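Local structure of prolyl oligopeptidase (Galerina marginata, 5N4B) at residues F515-Y519 with G724-K728; P526-G530 with N549-F554; V645-M651 with N680-H686; V658-D662 with K694-G698. The protein cleaves peptide bonds after prolyl residues and macrocyclises peptide precursors in the biosynthesis of the amanitin toxins, as a monomeric serine peptidase. The protein carries 1 engineered substitution. Residues are numbered along the deposited sequence.

Interaction 1: residues F515-Y519 with G724-K728; sequences FLQTY and GLELK
Residues F515-Y519 form the last turn of helix 510-519, closed by a hydrogen bond from Y519 N to F515 O (3.0 Å). G724-K728 is an irregular tail: G724, with phi/psi of 74/25, ends the preceding helix in a Schellman motif, and L725, E726 and L727 then run extended (psi 135 to 147°). The closest CA pair is Y519 and L727, 6.7 Å apart. No direct hydrogen bond joins the segments; apolar side-chain contacts and two bridging waters do. Y519 has the most surface buried (chi1 m, chi2 -70°): its CD1 lies 3.6 Å from L725 CB and 3.6 Å from E726 O, which sits at the ring edge, while its CZ is 3.8 Å from L727 CD2. The same methyl, L727 CD2, is 3.4 Å from T518 CG2, and F515 CZ (chi1 t) reaches L725 CD1 at 4.3 Å. One water donates to T518 O (2.9 Å) and accepts from K728 N (2.8 Å); the other accepts from Y519 OH (2.7 Å) and donates to L725 O (2.9 Å). This peripheral contact fastens the C-terminal tail of the alpha/beta-hydrolase domain to helix 510-519, with A720 of helix 705-722 touching F515 and Y519, and helix 68-80 packing against T518, Y519 and L727.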
loop_
_atom_site.group_PDB
_atom_site.type_symbol
_atom_site.label_atom_id
_atom_site.label_comp_id
_atom_site.label_asym_id
_atom_site.label_seq_id
_atom_site.Cartn_x
_atom_site.Cartn_y
_atom_site.Cartn_z
ATOM N N PHE A 515 -12.037 -16.350 9.690
ATOM C CA PHE A 515 -11.823 -17.553 8.904
ATOM C C PHE A 515 -11.026 -18.589 9.684
ATOM O O PHE A 515 -11.366 -19.778 9.700
ATOM C CB PHE A 515 -11.100 -17.200 7.618
ATOM C CG PHE A 515 -10.932 -18.331 6.638
ATOM C CD1 PHE A 515 -9.839 -19.165 6.731
ATOM C CD2 PHE A 515 -11.878 -18.560 5.661
ATOM C CE1 PHE A 515 -9.666 -20.189 5.844
ATOM C CE2 PHE A 515 -11.703 -19.580 4.763
ATOM C CZ PHE A 515 -10.614 -20.402 4.856
ATOM N N LEU A 516 -9.971 -18.157 10.361
ATOM C CA LEU A 516 -9.134 -19.093 11.102
ATOM C C LEU A 516 -9.938 -19.802 12.173
ATOM O O LEU A 516 -9.805 -21.019 12.372
ATOM C CB LEU A 516 -7.936 -18.374 11.743
ATOM C CG LEU A 516 -6.997 -17.596 10.799
ATOM C CD1 LEU A 516 -5.776 -17.164 11.533
ATOM C CD2 LEU A 516 -6.621 -18.366 9.575
ATOM N N GLN A 517 -10.731 -19.057 12.913
ATOM C CA GLN A 517 -11.563 -19.650 13.952
ATOM C C GLN A 517 -12.653 -20.536 13.372
ATOM O O GLN A 517 -12.893 -21.629 13.886
ATOM C CB GLN A 517 -12.146 -18.543 14.824
ATOM C CG GLN A 517 -12.936 -19.063 16.014
ATOM C CD GLN A 517 -13.332 -18.007 17.019
ATOM O OE1 GLN A 517 -12.923 -16.878 16.966
ATOM N NE2 GLN A 517 -14.203 -18.400 17.930
ATOM N N THR A 518 -13.274 -20.131 12.290
ATOM C CA THR A 518 -14.382 -20.881 11.719
ATOM C C THR A 518 -13.935 -22.242 11.230
ATOM O O THR A 518 -14.649 -23.234 11.377
ATOM C CB THR A 518 -14.978 -20.067 10.566
ATOM O OG1 THR A 518 -15.580 -18.853 11.092
ATOM C CG2 THR A 518 -16.045 -20.827 9.813
ATOM N N TYR A 519 -12.775 -22.309 10.630
ATOM C CA TYR A 519 -12.313 -23.507 9.968
ATOM C C TYR A 519 -11.126 -24.166 10.651
ATOM O O TYR A 519 -10.715 -25.262 10.197
ATOM C CB TYR A 519 -11.966 -23.179 8.515
ATOM C CG TYR A 519 -13.137 -22.820 7.664
ATOM C CD1 TYR A 519 -14.081 -23.787 7.298
ATOM C CD2 TYR A 519 -13.272 -21.549 7.148
ATOM C CE1 TYR A 519 -15.147 -23.470 6.481
ATOM C CE2 TYR A 519 -14.314 -21.244 6.314
ATOM C CZ TYR A 519 -15.237 -22.212 5.989
ATOM O OH TYR A 519 -16.269 -21.851 5.131
ATOM N N GLY A 724 -11.931 -28.304 0.657
ATOM C CA GLY A 724 -12.819 -29.280 1.269
ATOM C C GLY A 724 -13.175 -28.972 2.705
ATOM O O GLY A 724 -13.527 -29.889 3.456
ATOM N N LEU A 725 -13.123 -27.706 3.114
ATOM C CA LEU A 725 -13.448 -27.341 4.480
ATOM C C LEU A 725 -14.934 -27.128 4.647
ATOM O O LEU A 725 -15.590 -26.510 3.801
ATOM C CB LEU A 725 -12.724 -26.065 4.871
ATOM C CG LEU A 725 -11.223 -26.019 4.601
ATOM C CD1 LEU A 725 -10.650 -24.683 4.966
ATOM C CD2 LEU A 725 -10.509 -27.152 5.340
ATOM N N GLU A 726 -15.426 -27.537 5.811
ATOM C CA GLU A 726 -16.836 -27.500 6.116
ATOM C C GLU A 726 -17.031 -26.652 7.355
ATOM O O GLU A 726 -16.160 -26.596 8.250
ATOM C CB GLU A 726 -17.408 -28.910 6.361
ATOM C CG GLU A 726 -17.211 -29.875 5.197
ATOM C CD GLU A 726 -18.087 -29.567 3.999
ATOM O OE1 GLU A 726 -18.797 -28.541 4.013
ATOM O OE2 GLU A 726 -18.064 -30.359 3.027
ATOM N N LEU A 727 -18.175 -25.974 7.363
ATOM C CA LEU A 727 -18.629 -25.270 8.551
ATOM C C LEU A 727 -19.011 -26.288 9.614
ATOM O O LEU A 727 -19.674 -27.289 9.322
ATOM C CB LEU A 727 -19.798 -24.350 8.189
ATOM C CG LEU A 727 -19.424 -23.188 7.253
ATOM C CD1 LEU A 727 -20.649 -22.440 6.769
ATOM C CD2 LEU A 727 -18.487 -22.247 7.987
ATOM N N LYS A 728 -18.562 -26.036 10.840
ATOM C CA LYS A 728 -18.587 -27.026 11.923
ATOM C C LYS A 728 -19.279 -26.468 13.151
ATOM O O LYS A 728 -20.443 -26.804 13.410
ATOM C CB LYS A 728 -17.136 -27.477 12.281
HETATM O O HOH W 1 -17.499 -23.639 11.837
HETATM O O HOH W 2 -17.125 -24.054 3.729
#

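Interaction 2: residues P526-G530 with N549-F554; sequences PSIRG and NTFDDF
One carboxylate, that of D553, binds both the backbone and the guanidinium of R529, joining the loop after strand 522-526 to helix 548-563 inside the alpha/beta-hydrolase domain. D553 OD2 accepts from R529 N (3.0 Å, 163°) and from R529 NE (3.0 Å, 176°), and D553 OD1 accepts from R529 NH2 (2.8 Å, 171°), a bidentate salt bridge made with the edge of the guanidinium. R529 adopts the m, t, m rotamer with chi4 at 180°, which turns its NE and NH2 edge to the acid (D553 chi1 m). D470 forms a salt bridge with R529 NH1, and S468 OG hydrogen-bonds D553 OD1. N549 ND2 lies over one guanidinium face, 3.6 Å from R529 NH1, but hydrogen-bonds to G541 O.

The backbone leaves the strand at P526, passes an inverse gamma turn centred on S527, and is extended at I528 and R529 (psi near 153°). CA atoms approach helical N549-F554 at R529-T550 (5.2 Å) and I528-D553 (5.6 Å). Beside the salt bridge, I528 (chi1 p) puts CG2 3.6 Å from D553 CB and CD1 4.0 Å from F554 CD1; P526 CG is 3.8 Å from F554 CD1. At G530, phi 96°, a CB would clash with T550 OG1, whose hydroxyl donates to R529 O at 2.8 Å.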
loop_
_atom_site.group_PDB
_atom_site.type_symbol
_atom_site.label_atom_id
_atom_site.label_comp_id
_atom_site.label_asym_id
_atom_site.label_seq_id
_atom_site.Cartn_x
_atom_site.Cartn_y
_atom_site.Cartn_z
ATOM N N PRO A 526 5.180 -15.466 4.799
ATOM C CA PRO A 526 6.636 -15.599 4.673
ATOM C C PRO A 526 7.257 -14.296 4.209
ATOM O O PRO A 526 6.776 -13.630 3.285
ATOM C CB PRO A 526 6.807 -16.702 3.630
ATOM C CG PRO A 526 5.568 -16.608 2.788
ATOM C CD PRO A 526 4.472 -16.203 3.737
ATOM N N SER A 527 8.395 -13.951 4.814
ATOM C CA SER A 527 9.104 -12.719 4.508
ATOM C C SER A 527 10.060 -12.946 3.333
ATOM O O SER A 527 11.271 -12.809 3.451
ATOM C CB SER A 527 9.881 -12.240 5.729
ATOM O OG SER A 527 9.052 -12.174 6.896
ATOM N N ILE A 528 9.483 -13.190 2.165
ATOM C CA ILE A 528 10.268 -13.598 0.996
ATOM C C ILE A 528 11.115 -12.446 0.450
ATOM O O ILE A 528 10.785 -11.254 0.581
ATOM C CB ILE A 528 9.343 -14.185 -0.068
ATOM C CG1 ILE A 528 8.406 -13.121 -0.628
ATOM C CG2 ILE A 528 8.617 -15.381 0.501
ATOM C CD1 ILE A 528 7.340 -13.701 -1.571
ATOM N N ARG A 529 12.209 -12.823 -0.197
ATOM C CA ARG A 529 13.089 -11.860 -0.840
ATOM C C ARG A 529 12.357 -11.107 -1.935
ATOM O O ARG A 529 11.371 -11.599 -2.496
ATOM C CB ARG A 529 14.332 -12.560 -1.373
ATOM C CG ARG A 529 15.322 -12.921 -0.280
ATOM C CD ARG A 529 16.473 -13.717 -0.787
ATOM N NE ARG A 529 16.040 -15.044 -1.160
ATOM C CZ ARG A 529 16.815 -15.988 -1.652
ATOM N NH1 ARG A 529 18.098 -15.750 -1.920
ATOM N NH2 ARG A 529 16.296 -17.162 -1.912
ATOM N N GLY A 530 12.823 -9.894 -2.204
ATOM C CA GLY A 530 12.106 -8.897 -2.938
ATOM C C GLY A 530 11.371 -7.902 -2.045
ATOM O O GLY A 530 11.194 -6.744 -2.414
ATOM N N ASN A 549 14.093 -15.790 -7.204
ATOM C CA ASN A 549 14.234 -16.175 -5.808
ATOM C C ASN A 549 12.972 -15.895 -5.008
ATOM O O ASN A 549 12.669 -16.633 -4.069
ATOM C CB ASN A 549 15.380 -15.430 -5.156
ATOM C CG ASN A 549 16.719 -15.826 -5.668
ATOM O OD1 ASN A 549 16.925 -16.879 -6.261
ATOM N ND2 ASN A 549 17.670 -14.955 -5.417
ATOM N N THR A 550 12.240 -14.845 -5.377
ATOM C CA THR A 550 10.961 -14.555 -4.715
ATOM C C THR A 550 10.015 -15.737 -4.820
ATOM O O THR A 550 9.357 -16.125 -3.840
ATOM C CB THR A 550 10.351 -13.334 -5.358
ATOM O OG1 THR A 550 11.251 -12.200 -5.228
ATOM C CG2 THR A 550 9.051 -13.017 -4.738
ATOM N N PHE A 551 9.919 -16.298 -6.026
ATOM C CA PHE A 551 9.047 -17.437 -6.284
ATOM C C PHE A 551 9.546 -18.689 -5.562
ATOM O O PHE A 551 8.765 -19.400 -4.930
ATOM C CB PHE A 551 8.930 -17.676 -7.794
ATOM C CG PHE A 551 8.191 -16.587 -8.501
ATOM C CD1 PHE A 551 8.838 -15.470 -8.956
ATOM C CD2 PHE A 551 6.831 -16.645 -8.656
ATOM C CE1 PHE A 551 8.155 -14.430 -9.563
ATOM C CE2 PHE A 551 6.154 -15.623 -9.239
ATOM C CZ PHE A 551 6.786 -14.551 -9.730
ATOM N N ASP A 552 10.863 -18.949 -5.619
ATOM C CA ASP A 552 11.424 -20.072 -4.891
ATOM C C ASP A 552 11.151 -19.938 -3.387
ATOM O O ASP A 552 10.829 -20.920 -2.720
ATOM C CB ASP A 552 12.926 -20.166 -5.184
ATOM C CG ASP A 552 13.239 -20.663 -6.617
ATOM O OD1 ASP A 552 12.372 -21.339 -7.219
ATOM O OD2 ASP A 552 14.366 -20.407 -7.091
ATOM N N ASP A 553 11.280 -18.742 -2.838
ATOM C CA ASP A 553 11.035 -18.543 -1.410
ATOM C C ASP A 553 9.573 -18.841 -1.078
ATOM O O ASP A 553 9.267 -19.459 -0.068
ATOM C CB ASP A 553 11.377 -17.107 -0.994
ATOM C CG ASP A 553 12.862 -16.790 -1.006
ATOM O OD1 ASP A 553 13.669 -17.706 -1.170
ATOM O OD2 ASP A 553 13.149 -15.585 -0.840
ATOM N N PHE A 554 8.650 -18.392 -1.927
ATOM C CA PHE A 554 7.226 -18.560 -1.647
ATOM C C PHE A 554 6.806 -20.021 -1.781
ATOM O O PHE A 554 6.056 -20.549 -0.940
ATOM C CB PHE A 554 6.411 -17.666 -2.583
ATOM C CG PHE A 554 5.010 -17.358 -2.112
ATOM C CD1 PHE A 554 4.773 -16.662 -0.953
ATOM C CD2 PHE A 554 3.939 -17.653 -2.929
ATOM C CE1 PHE A 554 3.483 -16.333 -0.556
ATOM C CE2 PHE A 554 2.648 -17.347 -2.544
ATOM C CZ PHE A 554 2.420 -16.706 -1.366
#

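Interaction 3: residues V645-M651 with N680-H686; sequences VRTDKVM and NVPQNPH
V645-M651 is a loop; N680-H686 leaves a helix at V681 and makes a type I turn from V681 to N684, closed by N684 N to V681 O (2.9 Å). CA atoms approach at T647-N680 (5.0 Å) and V650-N684 (6.2 Å). The direct hydrogen bonds centre on M651: the N684 amide (chi1 t, chi2 68°) pairs with the backbone of M651, M651 N to N684 OD1 and N684 ND2 to M651 O, both 2.9 Å, and H686 ND1 also donates to M651 O (3.1 Å). A water donates to V645 O (2.8 Å) and N680 OD1 (2.7 Å), while N680 ND2 hydrogen-bonds T676 O. Van der Waals contacts run from N680 CB to V645 CG1 (3.7 Å) and N680 OD1 to T647 CG2 (3.2 Å). Apolar pairs are V650 CG1-P685 CG (3.7 Å) and, looser, M651 CG-V681 CG2 (4.4 Å). The contact ties the loop entering strand 653-659 to the loop before strand 688-693, across the beta-alpha-beta crossover these strands make with helix 668-680, which packs on V645 and M651.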
loop_
_atom_site.group_PDB
_atom_site.type_symbol
_atom_site.label_atom_id
_atom_site.label_comp_id
_atom_site.label_asym_id
_atom_site.label_seq_id
_atom_site.Cartn_x
_atom_site.Cartn_y
_atom_site.Cartn_z
ATOM N N VAL A 645 2.642 -21.276 -19.271
ATOM C CA VAL A 645 1.586 -22.245 -18.977
ATOM C C VAL A 645 1.822 -23.491 -19.812
ATOM O O VAL A 645 2.205 -23.397 -20.975
ATOM C CB VAL A 645 0.207 -21.631 -19.262
ATOM C CG1 VAL A 645 -0.862 -22.660 -19.004
ATOM C CG2 VAL A 645 -0.012 -20.387 -18.434
ATOM N N ARG A 646 1.691 -24.656 -19.188
ATOM C CA ARG A 646 1.880 -25.953 -19.828
ATOM C C ARG A 646 0.530 -26.628 -20.004
ATOM O O ARG A 646 -0.492 -26.200 -19.490
ATOM C CB ARG A 646 2.788 -26.835 -18.961
ATOM C CG ARG A 646 4.171 -26.309 -18.736
ATOM C CD ARG A 646 4.981 -27.255 -17.829
ATOM N NE ARG A 646 5.211 -28.583 -18.427
ATOM C CZ ARG A 646 6.292 -28.931 -19.121
ATOM N NH1 ARG A 646 7.279 -28.071 -19.305
ATOM N NH2 ARG A 646 6.406 -30.167 -19.597
ATOM N N THR A 647 0.554 -27.737 -20.752
ATOM C CA THR A 647 -0.647 -28.524 -20.987
ATOM C C THR A 647 -0.721 -29.765 -20.130
ATOM O O THR A 647 -1.660 -30.551 -20.297
ATOM C CB THR A 647 -0.774 -28.952 -22.452
ATOM O OG1 THR A 647 0.356 -29.739 -22.859
ATOM C CG2 THR A 647 -0.938 -27.783 -23.379
ATOM N N ASP A 648 0.317 -30.061 -19.346
ATOM C CA ASP A 648 0.460 -31.350 -18.673
ATOM C C ASP A 648 0.452 -31.273 -17.151
ATOM O O ASP A 648 0.794 -32.275 -16.510
ATOM C CB ASP A 648 1.706 -32.086 -19.179
ATOM C CG ASP A 648 2.989 -31.390 -18.843
ATOM O OD1 ASP A 648 2.973 -30.227 -18.323
ATOM O OD2 ASP A 648 4.074 -31.966 -19.220
ATOM N N LYS A 649 0.156 -30.108 -16.554
ATOM C CA LYS A 649 0.148 -29.976 -15.097
ATOM C C LYS A 649 -1.255 -29.608 -14.624
ATOM O O LYS A 649 -1.837 -28.635 -15.115
ATOM C CB LYS A 649 1.147 -28.898 -14.664
ATOM C CG LYS A 649 1.319 -28.722 -13.198
ATOM C CD LYS A 649 2.293 -27.571 -12.812
ATOM C CE LYS A 649 3.713 -27.916 -13.074
ATOM N NZ LYS A 649 4.591 -26.864 -12.537
ATOM N N VAL A 650 -1.762 -30.336 -13.628
ATOM C CA VAL A 650 -3.033 -29.984 -13.007
ATOM C C VAL A 650 -2.840 -28.690 -12.220
ATOM O O VAL A 650 -1.897 -28.571 -11.421
ATOM C CB VAL A 650 -3.539 -31.128 -12.124
ATOM C CG1 VAL A 650 -4.743 -30.694 -11.316
ATOM C CG2 VAL A 650 -3.915 -32.362 -12.967
ATOM N N MET A 651 -3.719 -27.706 -12.459
ATOM C CA MET A 651 -3.721 -26.440 -11.742
ATOM C C MET A 651 -4.660 -26.510 -10.545
ATOM O O MET A 651 -5.729 -27.112 -10.631
ATOM C CB MET A 651 -4.162 -25.292 -12.651
ATOM C CG MET A 651 -3.178 -24.897 -13.713
ATOM S SD MET A 651 -1.672 -24.115 -13.012
ATOM C CE MET A 651 -0.677 -25.521 -13.349
ATOM N N ASN A 680 -5.087 -23.996 -22.328
ATOM C CA ASN A 680 -4.095 -25.041 -22.185
ATOM C C ASN A 680 -4.616 -26.243 -21.416
ATOM O O ASN A 680 -4.270 -27.387 -21.780
ATOM C CB ASN A 680 -2.845 -24.493 -21.520
ATOM C CG ASN A 680 -1.930 -23.872 -22.506
ATOM O OD1 ASN A 680 -1.175 -24.565 -23.205
ATOM N ND2 ASN A 680 -2.003 -22.565 -22.625
ATOM N N VAL A 681 -5.403 -26.034 -20.354
ATOM C CA VAL A 681 -5.939 -27.144 -19.547
ATOM C C VAL A 681 -7.448 -27.004 -19.426
ATOM O O VAL A 681 -7.988 -26.876 -18.316
ATOM C CB VAL A 681 -5.211 -27.301 -18.204
ATOM C CG1 VAL A 681 -3.792 -27.804 -18.433
ATOM C CG2 VAL A 681 -5.159 -25.983 -17.449
ATOM N N PRO A 682 -8.176 -27.026 -20.545
ATOM C CA PRO A 682 -9.617 -26.819 -20.458
ATOM C C PRO A 682 -10.302 -27.846 -19.593
ATOM O O PRO A 682 -11.317 -27.539 -18.944
ATOM C CB PRO A 682 -10.049 -26.910 -21.928
ATOM C CG PRO A 682 -8.956 -27.701 -22.593
ATOM C CD PRO A 682 -7.708 -27.234 -21.919
ATOM N N GLN A 683 -9.784 -29.068 -19.563
ATOM C CA GLN A 683 -10.373 -30.136 -18.774
ATOM C C GLN A 683 -9.788 -30.216 -17.380
ATOM O O GLN A 683 -9.946 -31.212 -16.680
ATOM C CB GLN A 683 -10.234 -31.478 -19.490
ATOM C CG GLN A 683 -10.739 -31.448 -20.939
ATOM C CD GLN A 683 -12.187 -31.066 -21.063
ATOM O OE1 GLN A 683 -13.011 -31.473 -20.253
ATOM N NE2 GLN A 683 -12.509 -30.317 -22.121
ATOM N N ASN A 684 -9.165 -29.137 -16.916
ATOM C CA ASN A 684 -8.621 -29.164 -15.573
ATOM C C ASN A 684 -9.706 -29.577 -14.575
ATOM O O ASN A 684 -10.836 -29.085 -14.661
ATOM C CB ASN A 684 -8.120 -27.761 -15.210
ATOM C CG ASN A 684 -7.140 -27.767 -14.072
ATOM O OD1 ASN A 684 -5.993 -28.273 -14.182
ATOM N ND2 ASN A 684 -7.577 -27.248 -12.917
ATOM N N PRO A 685 -9.378 -30.384 -13.572
ATOM C CA PRO A 685 -10.422 -30.873 -12.658
ATOM C C PRO A 685 -10.955 -29.833 -11.707
ATOM O O PRO A 685 -12.032 -30.029 -11.136
ATOM C CB PRO A 685 -9.710 -31.969 -11.875
ATOM C CG PRO A 685 -8.265 -31.732 -12.069
ATOM C CD PRO A 685 -8.108 -31.098 -13.396
ATOM N N HIS A 686 -10.224 -28.733 -11.541
ATOM C CA HIS A 686 -10.557 -27.665 -10.618
ATOM C C HIS A 686 -10.865 -26.416 -11.401
ATOM O O HIS A 686 -10.239 -26.182 -12.441
ATOM C CB HIS A 686 -9.377 -27.412 -9.680
ATOM C CG HIS A 686 -8.859 -28.682 -9.083
ATOM N ND1 HIS A 686 -7.529 -29.037 -9.055
ATOM C CD2 HIS A 686 -9.531 -29.661 -8.458
ATOM C CE1 HIS A 686 -7.415 -30.228 -8.472
ATOM N NE2 HIS A 686 -8.615 -30.623 -8.099
HETATM O O HOH W 3 1.512 -24.522 -23.478
#

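Interaction 4: residues V658-D662 with K694-G698; sequences VNIGD and KSWLG
I660, W696 and G661 bury the most surface here, where the turn after strand 653-659 meets the loop after strand 688-693. N659-D662 is a type I beta turn, closed by D662 N to N659 O (3.1 Å), with I660 at -59/-33 and G661 at -88/2. In the other segment, S695, W696 and L697 are extended (psi 94 to 136°). CA atoms approach at I660-K694 (5.2 Å) and G661-W696 (4.4 Å).

I660 (chi1 t, chi2 p) directs its CB at the loop: its CG2 lies 3.6 Å from K694 CA and 4.0 Å from W696 CE3. W696 (chi1 t, chi2 -62°) lays its indole over the turn, so that G661 CA stands 3.4 Å from the centroid of the five-membered ring of W696, 14° off the ring normal, a CH-pi contact over the face. A CB on G661 would fall 2.6 Å from W696 CD1, so the absence of a side chain permits this approach. R230 touches W696 and its NH2 hydrogen-bonds G661 O.

One water links the segments, accepting from G661 N (3.0 Å) and L697 N (3.0 Å) and donating to S695 O (3.0 Å).

D662 of the charge relay system ends the turn, its CB pointing away from this loop. V658 and I660 form flanking backbone hydrogen bonds with D693. Between 658-662 and 694-698 themselves, ring-face packing, the I660 side chain and one water, without direct hydrogen bonds, join the turn that carries D662 to the loop that leads into H699.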
loop_
_atom_site.group_PDB
_atom_site.type_symbol
_atom_site.label_atom_id
_atom_site.label_comp_id
_atom_site.label_asym_id
_atom_site.label_seq_id
_atom_site.Cartn_x
_atom_site.Cartn_y
_atom_site.Cartn_z
ATOM N N VAL A 658 -10.218 -9.000 -10.546
ATOM C CA VAL A 658 -9.734 -7.723 -11.026
ATOM C C VAL A 658 -10.830 -6.679 -10.937
ATOM O O VAL A 658 -12.016 -6.990 -10.888
ATOM C CB VAL A 658 -9.155 -7.752 -12.466
ATOM C CG1 VAL A 658 -7.975 -8.717 -12.581
ATOM C CG2 VAL A 658 -10.260 -8.056 -13.469
ATOM N N ASN A 659 -10.401 -5.410 -10.992
ATOM C CA ASN A 659 -11.268 -4.238 -11.099
ATOM C C ASN A 659 -11.046 -3.628 -12.469
ATOM O O ASN A 659 -9.909 -3.378 -12.859
ATOM C CB ASN A 659 -10.910 -3.257 -9.965
ATOM C CG ASN A 659 -11.197 -3.849 -8.559
ATOM O OD1 ASN A 659 -12.253 -4.462 -8.348
ATOM N ND2 ASN A 659 -10.271 -3.678 -7.606
ATOM N N ILE A 660 -12.129 -3.431 -13.223
ATOM C CA ILE A 660 -12.010 -3.060 -14.637
ATOM C C ILE A 660 -11.236 -1.770 -14.841
ATOM O O ILE A 660 -10.518 -1.641 -15.833
ATOM C CB ILE A 660 -13.399 -3.020 -15.290
ATOM C CG1 ILE A 660 -13.308 -3.070 -16.811
ATOM C CG2 ILE A 660 -14.132 -1.771 -14.891
ATOM C CD1 ILE A 660 -12.758 -4.350 -17.367
ATOM N N GLY A 661 -11.333 -0.839 -13.912
ATOM C CA GLY A 661 -10.718 0.465 -14.047
ATOM C C GLY A 661 -9.303 0.569 -13.569
ATOM O O GLY A 661 -8.736 1.670 -13.539
ATOM N N ASP A 662 -8.723 -0.538 -13.106
ATOM C CA ASP A 662 -7.416 -0.498 -12.484
ATOM C C ASP A 662 -6.379 0.107 -13.432
ATOM O O ASP A 662 -6.123 -0.425 -14.517
ATOM C CB ASP A 662 -7.029 -1.936 -12.081
ATOM C CG ASP A 662 -5.875 -2.002 -11.078
ATOM O OD1 ASP A 662 -4.997 -1.098 -11.041
ATOM O OD2 ASP A 662 -5.806 -3.019 -10.325
ATOM N N LYS A 694 -17.019 -4.289 -12.518
ATOM C CA LYS A 694 -17.153 -3.327 -13.622
ATOM C C LYS A 694 -17.431 -1.899 -13.162
ATOM O O LYS A 694 -17.598 -1.022 -14.005
ATOM C CB LYS A 694 -18.177 -3.852 -14.611
ATOM C CG LYS A 694 -17.555 -5.059 -15.346
ATOM C CD LYS A 694 -18.415 -5.663 -16.395
ATOM C CE LYS A 694 -17.587 -6.624 -17.224
ATOM N NZ LYS A 694 -18.475 -7.301 -18.173
ATOM N N SER A 695 -17.406 -1.626 -11.861
ATOM C CA SER A 695 -17.391 -0.263 -11.369
ATOM C C SER A 695 -15.995 0.284 -11.569
ATOM O O SER A 695 -15.020 -0.320 -11.112
ATOM C CB SER A 695 -17.784 -0.221 -9.902
ATOM O OG SER A 695 -17.763 1.120 -9.405
ATOM N N TRP A 696 -15.886 1.392 -12.273
ATOM C CA TRP A 696 -14.595 1.972 -12.630
ATOM C C TRP A 696 -14.160 2.906 -11.522
ATOM O O TRP A 696 -14.510 4.099 -11.510
ATOM C CB TRP A 696 -14.681 2.680 -13.976
ATOM C CG TRP A 696 -13.313 3.036 -14.560
ATOM C CD1 TRP A 696 -12.392 3.850 -14.023
ATOM C CD2 TRP A 696 -12.746 2.521 -15.754
ATOM N NE1 TRP A 696 -11.271 3.912 -14.820
ATOM C CE2 TRP A 696 -11.466 3.106 -15.899
ATOM C CE3 TRP A 696 -13.197 1.633 -16.716
ATOM C CZ2 TRP A 696 -10.626 2.812 -16.969
ATOM C CZ3 TRP A 696 -12.398 1.347 -17.778
ATOM C CH2 TRP A 696 -11.102 1.924 -17.890
ATOM N N LEU A 697 -13.364 2.383 -10.604
ATOM C CA LEU A 697 -12.908 3.183 -9.477
ATOM C C LEU A 697 -12.004 4.302 -9.970
ATOM O O LEU A 697 -11.110 4.082 -10.805
ATOM C CB LEU A 697 -12.140 2.272 -8.529
ATOM C CG LEU A 697 -12.960 1.211 -7.785
ATOM C CD1 LEU A 697 -11.989 0.317 -7.018
ATOM C CD2 LEU A 697 -14.017 1.843 -6.873
ATOM N N GLY A 698 -12.216 5.490 -9.452
ATOM C CA GLY A 698 -11.277 6.571 -9.688
ATOM C C GLY A 698 -9.973 6.288 -8.978
ATOM O O GLY A 698 -9.867 5.478 -8.067
HETATM O O HOH W 4 -12.044 -0.232 -11.085
#

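All four contacts fall in the alpha/beta-hydrolase domain, and none touches another. Interaction 1 closes the longest loop, and the other three are nested inside it along the chain. Interactions 3 and 4 alternate in sequence because both join the ends of strands 653-659 and 688-693: interaction 3 where the strands begin, interaction 4 where they finish, with centres about 29 Å apart. Interaction 2 closes before either opens and lies about 25 Å from interaction 3 and about 29 Å from interaction 4, centre to centre. Only interaction 4 holds a catalytic residue, D662; the side chain of its L697 is about 8 Å from that of H699, and the side chain of N659 about 10 Å from that of the engineered A578, the charge-relay position changed here.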